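Local coordinates for protein response regulator (PDB 3HDV) that probably receives a phosphoryl group from a partner histidine kinase through its receiver domain and so relays a signal to transcription, at residues Ile24-Ser29 / Val112-Leu117; Glu42-Leu47 / Ile71-Ala76. All coordinates share one frame; numbering follows the deposited sequence.

Both contacts join neighbouring helices of one CheY-like receiver domain, whose parallel five-stranded sheet runs in the order 33-37, 9-13, 53-58, 83-88, 106-109. Contact 1 packs the first helix against the last on one face of the sheet; contact 2 pairs helix 40-49 with helix 67-75 on the other. They lie on opposite sides of the chain's centre, their centres about 22 Å apart and their nearest atoms about 8 Å apart. In sequence, contact 2 is nested inside the loop that contact 1 closes. Asp59, the predicted phosphorylation site, unmodified here, follows strand 53-58 and belongs to neither contact.

Contact 1: Ile24-Ser29 / Val112-Leu117; sequences ILYLKS and VDLGKL
In the layer of two helices that covers one face of the receiver-domain sheet, the first helix, 17-29, meets the start of the last, 114-124, through Tyr26 and Leu114, whose side chains cross at a slant. Leu114 CD1 sits over one face of the Tyr26 ring, 4.1 Å from its centroid and displaced toward the CD1-CE1 side in a CH-pi contact, while Leu114 CD2 approaches Tyr26 CD2 at 4.1 Å. Farther out, Leu114 CB packs on the phenol end, 3.7 Å from Tyr26 OH, so the two methyls meet the two long sides of the ring and CB its hydroxyl end. A chi1 of -173°, which sets CG opposite the backbone N, carries the Tyr26 ring toward the last helix; Leu114 CG instead stands anti to its carbonyl carbon (chi1 -71°), which points its branch at the ring. This is the doubly wound alpha/beta fold of CheY, and the contact brings its first and last helices together over the sheet: Leu27 rests on Val10 and Val12 of strand 9-13, Leu117 on Leu108 of strand 106-109. Asp113 caps the last helix at its N-cap position, OD1 accepting from Lys116 N at 2.8 Å in a nearly straight bond (173°) that arrives from above the carboxylate plane. On the other helix, Ser29 OG donates to Tyr26 O at 2.8 Å, tying the serine side chain back to the preceding turn. A second subunit packs here as well: its Leu25 touches Tyr26, and its Glu21 touches Leu114.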
ATOM      1  N   ILE B  24      -2.429   0.591   4.355  1.00 27.69           N
ATOM      2  CA  ILE B  24      -2.103   1.137   5.700  1.00 28.11           C
ATOM      3  C   ILE B  24      -1.353   2.486   5.575  1.00 29.55           C
ATOM      4  O   ILE B  24      -1.666   3.451   6.292  1.00 29.37           O
ATOM      5  CB  ILE B  24      -1.305   0.147   6.531  1.00 27.33           C
ATOM      6  CG1 ILE B  24      -2.227  -1.012   6.912  1.00 23.95           C
ATOM      7  CG2 ILE B  24      -0.706   0.879   7.727  1.00 27.87           C
ATOM      8  CD1 ILE B  24      -1.493  -2.230   7.543  1.00 29.33           C
ATOM      9  N   LEU B  25      -0.377   2.533   4.664  1.00 28.84           N
ATOM     10  CA  LEU B  25       0.360   3.762   4.396  1.00 30.62           C
ATOM     11  C   LEU B  25      -0.583   4.903   3.925  1.00 31.02           C
ATOM     12  O   LEU B  25      -0.448   6.051   4.348  1.00 31.86           O
ATOM     13  CB  LEU B  25       1.449   3.520   3.338  1.00 29.64           C
ATOM     14  CG  LEU B  25       2.226   4.767   2.912  1.00 30.37           C
ATOM     15  CD1 LEU B  25       3.021   5.325   4.117  1.00 27.79           C
ATOM     16  CD2 LEU B  25       3.142   4.436   1.719  1.00 28.73           C
ATOM     17  N   TYR B  26      -1.492   4.588   3.016  1.00 31.43           N
ATOM     18  CA  TYR B  26      -2.412   5.580   2.498  1.00 31.79           C
ATOM     19  C   TYR B  26      -3.253   6.123   3.648  1.00 32.70           C
ATOM     20  O   TYR B  26      -3.339   7.343   3.814  1.00 31.63           O
ATOM     21  CB  TYR B  26      -3.272   5.028   1.357  1.00 32.80           C
ATOM     22  CG  TYR B  26      -4.123   6.091   0.675  1.00 35.95           C
ATOM     23  CD1 TYR B  26      -3.583   6.894  -0.342  1.00 38.49           C
ATOM     24  CD2 TYR B  26      -5.451   6.321   1.069  1.00 35.16           C
ATOM     25  CE1 TYR B  26      -4.354   7.911  -0.959  1.00 40.35           C
ATOM     26  CE2 TYR B  26      -6.238   7.330   0.463  1.00 38.94           C
ATOM     27  CZ  TYR B  26      -5.678   8.116  -0.552  1.00 41.03           C
ATOM     28  OH  TYR B  26      -6.450   9.090  -1.180  1.00 42.19           O
ATOM     29  N   LEU B  27      -3.843   5.232   4.455  1.00 31.84           N
ATOM     30  CA  LEU B  27      -4.639   5.658   5.631  1.00 31.89           C
ATOM     31  C   LEU B  27      -3.843   6.514   6.589  1.00 32.81           C
ATOM     32  O   LEU B  27      -4.290   7.606   6.982  1.00 31.80           O
ATOM     33  CB  LEU B  27      -5.262   4.454   6.358  1.00 31.56           C
ATOM     34  CG  LEU B  27      -6.326   3.747   5.512  1.00 30.34           C
ATOM     35  CD1 LEU B  27      -6.701   2.351   6.099  1.00 30.23           C
ATOM     36  CD2 LEU B  27      -7.588   4.634   5.388  1.00 28.08           C
ATOM     37  N   LYS B  28      -2.653   6.037   6.950  1.00 33.60           N
ATOM     38  CA  LYS B  28      -1.728   6.834   7.786  1.00 35.23           C
ATOM     39  C   LYS B  28      -1.298   8.183   7.156  1.00 35.26           C
ATOM     40  O   LYS B  28      -1.284   9.212   7.850  1.00 36.30           O
ATOM     41  CB  LYS B  28      -0.553   5.993   8.333  1.00 34.48           C
ATOM     42  CG  LYS B  28      -1.015   4.758   9.232  1.00 36.64           C
ATOM     43  CD  LYS B  28       0.223   4.136   9.938  1.00 36.48           C
ATOM     44  CE  LYS B  28      -0.099   2.985  10.817  1.00 38.81           C
ATOM     45  NZ  LYS B  28       1.161   2.405  11.454  1.00 41.22           N
ATOM     46  N   SER B  29      -1.015   8.215   5.856  1.00 35.84           N
ATOM     47  CA  SER B  29      -0.643   9.490   5.192  1.00 36.22           C
ATOM     48  C   SER B  29      -1.776  10.523   5.273  1.00 38.67           C
ATOM     49  O   SER B  29      -1.522  11.718   5.120  1.00 37.95           O
ATOM     50  CB  SER B  29      -0.240   9.299   3.726  1.00 35.48           C
ATOM     51  OG  SER B  29      -1.375   9.095   2.919  1.00 33.17           O
ATOM     52  N   VAL B 112      -8.783   0.062  -6.490  1.00 33.56           N
ATOM     53  CA  VAL B 112      -9.671   0.806  -5.637  1.00 33.92           C
ATOM     54  C   VAL B 112      -9.614   2.279  -5.995  1.00 34.39           C
ATOM     55  O   VAL B 112      -8.546   2.816  -6.352  1.00 34.00           O
ATOM     56  CB  VAL B 112      -9.354   0.575  -4.112  1.00 34.40           C
ATOM     57  CG1 VAL B 112      -7.902   1.046  -3.767  1.00 32.92           C
ATOM     58  CG2 VAL B 112     -10.435   1.242  -3.193  1.00 32.02           C
ATOM     59  N   ASP B 113     -10.784   2.911  -5.936  1.00 35.59           N
ATOM     60  CA  ASP B 113     -10.897   4.361  -6.013  1.00 36.98           C
ATOM     61  C   ASP B 113     -10.665   4.948  -4.610  1.00 36.22           C
ATOM     62  O   ASP B 113     -11.531   4.934  -3.709  1.00 35.27           O
ATOM     63  CB  ASP B 113     -12.260   4.705  -6.625  1.00 38.81           C
ATOM     64  CG  ASP B 113     -12.595   6.180  -6.577  1.00 42.59           C
ATOM     65  OD1 ASP B 113     -12.024   6.955  -5.768  1.00 44.93           O
ATOM     66  OD2 ASP B 113     -13.512   6.545  -7.337  1.00 48.56           O
ATOM     67  N   LEU B 114      -9.435   5.407  -4.416  1.00 36.54           N
ATOM     68  CA  LEU B 114      -8.942   5.862  -3.121  1.00 36.65           C
ATOM     69  C   LEU B 114      -9.705   7.072  -2.559  1.00 36.73           C
ATOM     70  O   LEU B 114      -9.997   7.148  -1.353  1.00 36.52           O
ATOM     71  CB  LEU B 114      -7.438   6.149  -3.228  1.00 36.75           C
ATOM     72  CG  LEU B 114      -6.564   4.893  -3.368  1.00 37.50           C
ATOM     73  CD1 LEU B 114      -5.137   5.310  -3.590  1.00 37.72           C
ATOM     74  CD2 LEU B 114      -6.633   4.079  -2.099  1.00 38.08           C
ATOM     75  N   GLY B 115     -10.032   8.023  -3.443  1.00 37.24           N
ATOM     76  CA  GLY B 115     -10.777   9.178  -3.023  1.00 36.94           C
ATOM     77  C   GLY B 115     -12.126   8.740  -2.504  1.00 37.13           C
ATOM     78  O   GLY B 115     -12.545   9.202  -1.440  1.00 37.38           O
ATOM     79  N   LYS B 116     -12.819   7.868  -3.237  1.00 36.56           N
ATOM     80  CA  LYS B 116     -14.106   7.340  -2.732  1.00 37.24           C
ATOM     81  C   LYS B 116     -13.930   6.540  -1.432  1.00 36.26           C
ATOM     82  O   LYS B 116     -14.734   6.665  -0.479  1.00 36.22           O
ATOM     83  CB  LYS B 116     -14.777   6.449  -3.770  1.00 37.47           C
ATOM     84  CG  LYS B 116     -16.131   5.817  -3.335  1.00 39.69           C
ATOM     85  CD  LYS B 116     -16.514   4.678  -4.312  1.00 39.54           C
ATOM     86  CE  LYS B 116     -18.025   4.290  -4.239  1.00 44.09           C
ATOM     87  NZ  LYS B 116     -18.395   3.290  -5.346  1.00 45.15           N
ATOM     88  N   LEU B 117     -12.898   5.699  -1.395  1.00 35.00           N
ATOM     89  CA  LEU B 117     -12.591   4.958  -0.141  1.00 34.12           C
ATOM     90  C   LEU B 117     -12.445   5.884   1.076  1.00 32.91           C
ATOM     91  O   LEU B 117     -13.027   5.631   2.128  1.00 31.49           O
ATOM     92  CB  LEU B 117     -11.333   4.084  -0.284  1.00 32.74           C
ATOM     93  CG  LEU B 117     -10.939   3.220   0.931  1.00 33.57           C
ATOM     94  CD1 LEU B 117     -12.058   2.251   1.465  1.00 33.26           C
ATOM     95  CD2 LEU B 117      -9.667   2.387   0.569  1.00 34.97           C
TER

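Contact 2: Glu42-Leu47 / Ile71-Ala76; sequences EARLYL and IRTIRA
Thr73 OG1 is held by two bonds: it accepts from Arg44 NH1 across the helix pair at 3.1 Å and donates to Leu70 O, its stronger partner, one turn back in its own helix. The arginine bond is moderately bent, with an N-H...O angle of 154°, and the hydroxyl meets the guanidinium at its edge, only 8° out of the plane. A bend at chi3 (-69°) turns the Arg44 head along the interface, leaving Arg44 CD 3.6 Å from Thr73 OG1. Thr73 CG2 lies 3.8 Å from Arg44 NH1. The other terminal nitrogen, NH2, forms salt bridges with Glu41 and Glu65, which would fix the rotation of the group. An alanine at Arg44 would remove this head and is likely to leave Glu41 and Glu65 without their shared cation and Thr73 without its bond across the helices. Helices 40-49 and 67-75 are two successive connections of the CheY-like alpha/beta fold, lying side by side on one face of the sheet. Beneath the polar pair their contact turns apolar: Leu47 and Ile74 cross at about a right angle, and Leu47 CD1 reaches Ile74 CD1 at 3.7 Å and Ile74 CG1 at 3.9 Å. Both side chains also rest on strand 53-58, Leu47 on Ile53 and Ile74 on Met56.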
ATOM      1  N   GLU B  42      -6.329 -14.014  11.659  1.00 32.17           N
ATOM      2  CA  GLU B  42      -5.687 -12.860  12.250  1.00 32.37           C
ATOM      3  C   GLU B  42      -6.662 -11.703  12.411  1.00 32.21           C
ATOM      4  O   GLU B  42      -6.578 -10.955  13.402  1.00 32.13           O
ATOM      5  CB  GLU B  42      -4.474 -12.421  11.445  1.00 33.76           C
ATOM      6  CG  GLU B  42      -3.225 -12.266  12.236  1.00 38.54           C
ATOM      7  CD  GLU B  42      -2.293 -11.202  11.672  1.00 44.69           C
ATOM      8  OE1 GLU B  42      -2.089 -11.189  10.458  1.00 40.07           O
ATOM      9  OE2 GLU B  42      -1.791 -10.352  12.461  1.00 49.99           O
ATOM     10  N   ALA B  43      -7.608 -11.556  11.476  1.00 31.13           N
ATOM     11  CA  ALA B  43      -8.636 -10.505  11.612  1.00 30.12           C
ATOM     12  C   ALA B  43      -9.434 -10.712  12.905  1.00 30.40           C
ATOM     13  O   ALA B  43      -9.679  -9.750  13.622  1.00 29.03           O
ATOM     14  CB  ALA B  43      -9.628 -10.465  10.409  1.00 27.48           C
ATOM     15  N   ARG B  44      -9.900 -11.945  13.159  1.00 32.12           N
ATOM     16  CA  ARG B  44     -10.734 -12.231  14.348  1.00 34.01           C
ATOM     17  C   ARG B  44      -9.909 -11.989  15.660  1.00 35.12           C
ATOM     18  O   ARG B  44     -10.397 -11.387  16.616  1.00 37.27           O
ATOM     19  CB  ARG B  44     -11.309 -13.652  14.274  1.00 34.44           C
ATOM     20  CG  ARG B  44     -12.515 -13.790  13.357  1.00 36.24           C
ATOM     21  CD  ARG B  44     -13.117 -15.204  13.440  1.00 35.18           C
ATOM     22  NE  ARG B  44     -12.196 -16.143  12.840  1.00 38.82           N
ATOM     23  CZ  ARG B  44     -12.340 -16.628  11.611  1.00 38.82           C
ATOM     24  NH1 ARG B  44     -13.379 -16.280  10.855  1.00 37.23           N
ATOM     25  NH2 ARG B  44     -11.424 -17.444  11.137  1.00 39.32           N
ATOM     26  N   LEU B  45      -8.639 -12.363  15.654  1.00 35.28           N
ATOM     27  CA  LEU B  45      -7.738 -12.013  16.763  1.00 36.49           C
ATOM     28  C   LEU B  45      -7.664 -10.520  17.058  1.00 37.02           C
ATOM     29  O   LEU B  45      -7.858 -10.104  18.206  1.00 37.06           O
ATOM     30  CB  LEU B  45      -6.340 -12.573  16.525  1.00 35.66           C
ATOM     31  CG  LEU B  45      -6.269 -14.103  16.606  1.00 36.80           C
ATOM     32  CD1 LEU B  45      -4.883 -14.557  16.200  1.00 33.54           C
ATOM     33  CD2 LEU B  45      -6.612 -14.576  18.063  1.00 38.17           C
ATOM     34  N   TYR B  46      -7.359  -9.720  16.029  1.00 36.24           N
ATOM     35  CA  TYR B  46      -7.244  -8.298  16.179  1.00 35.41           C
ATOM     36  C   TYR B  46      -8.535  -7.735  16.778  1.00 35.57           C
ATOM     37  O   TYR B  46      -8.506  -6.932  17.727  1.00 32.82           O
ATOM     38  CB  TYR B  46      -6.934  -7.612  14.826  1.00 36.26           C
ATOM     39  CG  TYR B  46      -5.595  -6.927  14.839  1.00 36.03           C
ATOM     40  CD1 TYR B  46      -5.328  -6.016  15.825  1.00 32.97           C
ATOM     41  CD2 TYR B  46      -4.586  -7.220  13.914  1.00 34.41           C
ATOM     42  CE1 TYR B  46      -4.118  -5.358  15.910  1.00 38.50           C
ATOM     43  CE2 TYR B  46      -3.322  -6.530  13.987  1.00 34.26           C
ATOM     44  CZ  TYR B  46      -3.135  -5.595  14.994  1.00 37.76           C
ATOM     45  OH  TYR B  46      -1.959  -4.882  15.211  1.00 42.52           O
ATOM     46  N   LEU B  47      -9.664  -8.169  16.217  1.00 34.97           N
ATOM     47  CA  LEU B  47     -10.969  -7.697  16.674  1.00 36.41           C
ATOM     48  C   LEU B  47     -11.215  -8.016  18.160  1.00 37.54           C
ATOM     49  O   LEU B  47     -11.736  -7.175  18.897  1.00 37.90           O
ATOM     50  CB  LEU B  47     -12.098  -8.264  15.816  1.00 35.36           C
ATOM     51  CG  LEU B  47     -12.152  -7.738  14.368  1.00 35.81           C
ATOM     52  CD1 LEU B  47     -13.199  -8.505  13.591  1.00 36.43           C
ATOM     53  CD2 LEU B  47     -12.427  -6.261  14.336  1.00 31.25           C
ATOM     54  N   ILE B  71     -16.702 -12.170   7.167  1.00 32.54           N
ATOM     55  CA  ILE B  71     -17.835 -11.315   7.447  1.00 32.98           C
ATOM     56  C   ILE B  71     -18.990 -12.054   8.143  1.00 33.70           C
ATOM     57  O   ILE B  71     -19.557 -11.553   9.111  1.00 33.37           O
ATOM     58  CB  ILE B  71     -18.331 -10.562   6.138  1.00 32.24           C
ATOM     59  CG1 ILE B  71     -17.191  -9.664   5.635  1.00 31.76           C
ATOM     60  CG2 ILE B  71     -19.594  -9.765   6.422  1.00 32.14           C
ATOM     61  CD1 ILE B  71     -17.390  -9.063   4.224  1.00 31.10           C
ATOM     62  N   ARG B  72     -19.327 -13.235   7.655  1.00 35.55           N
ATOM     63  CA  ARG B  72     -20.358 -14.052   8.289  1.00 37.87           C
ATOM     64  C   ARG B  72     -20.041 -14.339   9.753  1.00 38.08           C
ATOM     65  O   ARG B  72     -20.904 -14.199  10.608  1.00 38.99           O
ATOM     66  CB  ARG B  72     -20.491 -15.393   7.569  1.00 38.30           C
ATOM     67  CG  ARG B  72     -21.517 -15.426   6.485  1.00 41.86           C
ATOM     68  CD  ARG B  72     -21.119 -16.540   5.539  1.00 43.72           C
ATOM     69  NE  ARG B  72     -21.981 -16.592   4.380  1.00 45.24           N
ATOM     70  CZ  ARG B  72     -21.713 -17.302   3.290  1.00 46.59           C
ATOM     71  NH1 ARG B  72     -20.596 -18.013   3.218  1.00 47.16           N
ATOM     72  NH2 ARG B  72     -22.569 -17.297   2.277  1.00 46.45           N
ATOM     73  N   THR B  73     -18.809 -14.722  10.061  1.00 38.42           N
ATOM     74  CA  THR B  73     -18.504 -14.979  11.486  1.00 39.18           C
ATOM     75  C   THR B  73     -18.559 -13.706  12.322  1.00 40.30           C
ATOM     76  O   THR B  73     -18.938 -13.751  13.519  1.00 40.51           O
ATOM     77  CB  THR B  73     -17.169 -15.666  11.711  1.00 38.55           C
ATOM     78  OG1 THR B  73     -16.089 -14.789  11.366  1.00 38.50           O
ATOM     79  CG2 THR B  73     -17.103 -16.966  10.944  1.00 37.96           C
ATOM     80  N   ILE B  74     -18.163 -12.564  11.726  1.00 39.45           N
ATOM     81  CA  ILE B  74     -18.270 -11.295  12.449  1.00 38.94           C
ATOM     82  C   ILE B  74     -19.739 -10.979  12.794  1.00 39.58           C
ATOM     83  O   ILE B  74     -20.046 -10.598  13.909  1.00 39.11           O
ATOM     84  CB  ILE B  74     -17.572 -10.100  11.728  1.00 38.63           C
ATOM     85  CG1 ILE B  74     -16.062 -10.320  11.690  1.00 38.83           C
ATOM     86  CG2 ILE B  74     -17.880  -8.779  12.452  1.00 36.98           C
ATOM     87  CD1 ILE B  74     -15.315  -9.411  10.705  1.00 37.15           C
ATOM     88  N   ARG B  75     -20.637 -11.152  11.833  1.00 39.61           N
ATOM     89  CA  ARG B  75     -22.025 -10.795  12.030  1.00 41.08           C
ATOM     90  C   ARG B  75     -22.724 -11.728  13.017  1.00 42.44           C
ATOM     91  O   ARG B  75     -23.800 -11.406  13.504  1.00 42.82           O
ATOM     92  CB  ARG B  75     -22.802 -10.766  10.678  1.00 41.08           C
ATOM     93  CG  ARG B  75     -22.356  -9.662   9.717  1.00 39.49           C
ATOM     94  CD  ARG B  75     -22.578  -8.285  10.284  1.00 38.81           C
ATOM     95  NE  ARG B  75     -22.229  -7.258   9.299  1.00 39.87           N
ATOM     96  CZ  ARG B  75     -21.426  -6.234   9.536  1.00 39.84           C
ATOM     97  NH1 ARG B  75     -20.893  -6.081  10.752  1.00 34.04           N
ATOM     98  NH2 ARG B  75     -21.164  -5.343   8.559  1.00 35.18           N
ATOM     99  N   ALA B  76     -22.128 -12.893  13.261  1.00 44.15           N
ATOM    100  CA  ALA B  76     -22.648 -13.852  14.236  1.00 46.07           C
ATOM    101  C   ALA B  76     -21.982 -13.683  15.618  1.00 47.14           C
ATOM    102  O   ALA B  76     -22.316 -14.408  16.528  1.00 48.53           O
ATOM    103  CB  ALA B  76     -22.454 -15.305  13.708  1.00 45.08           C
TER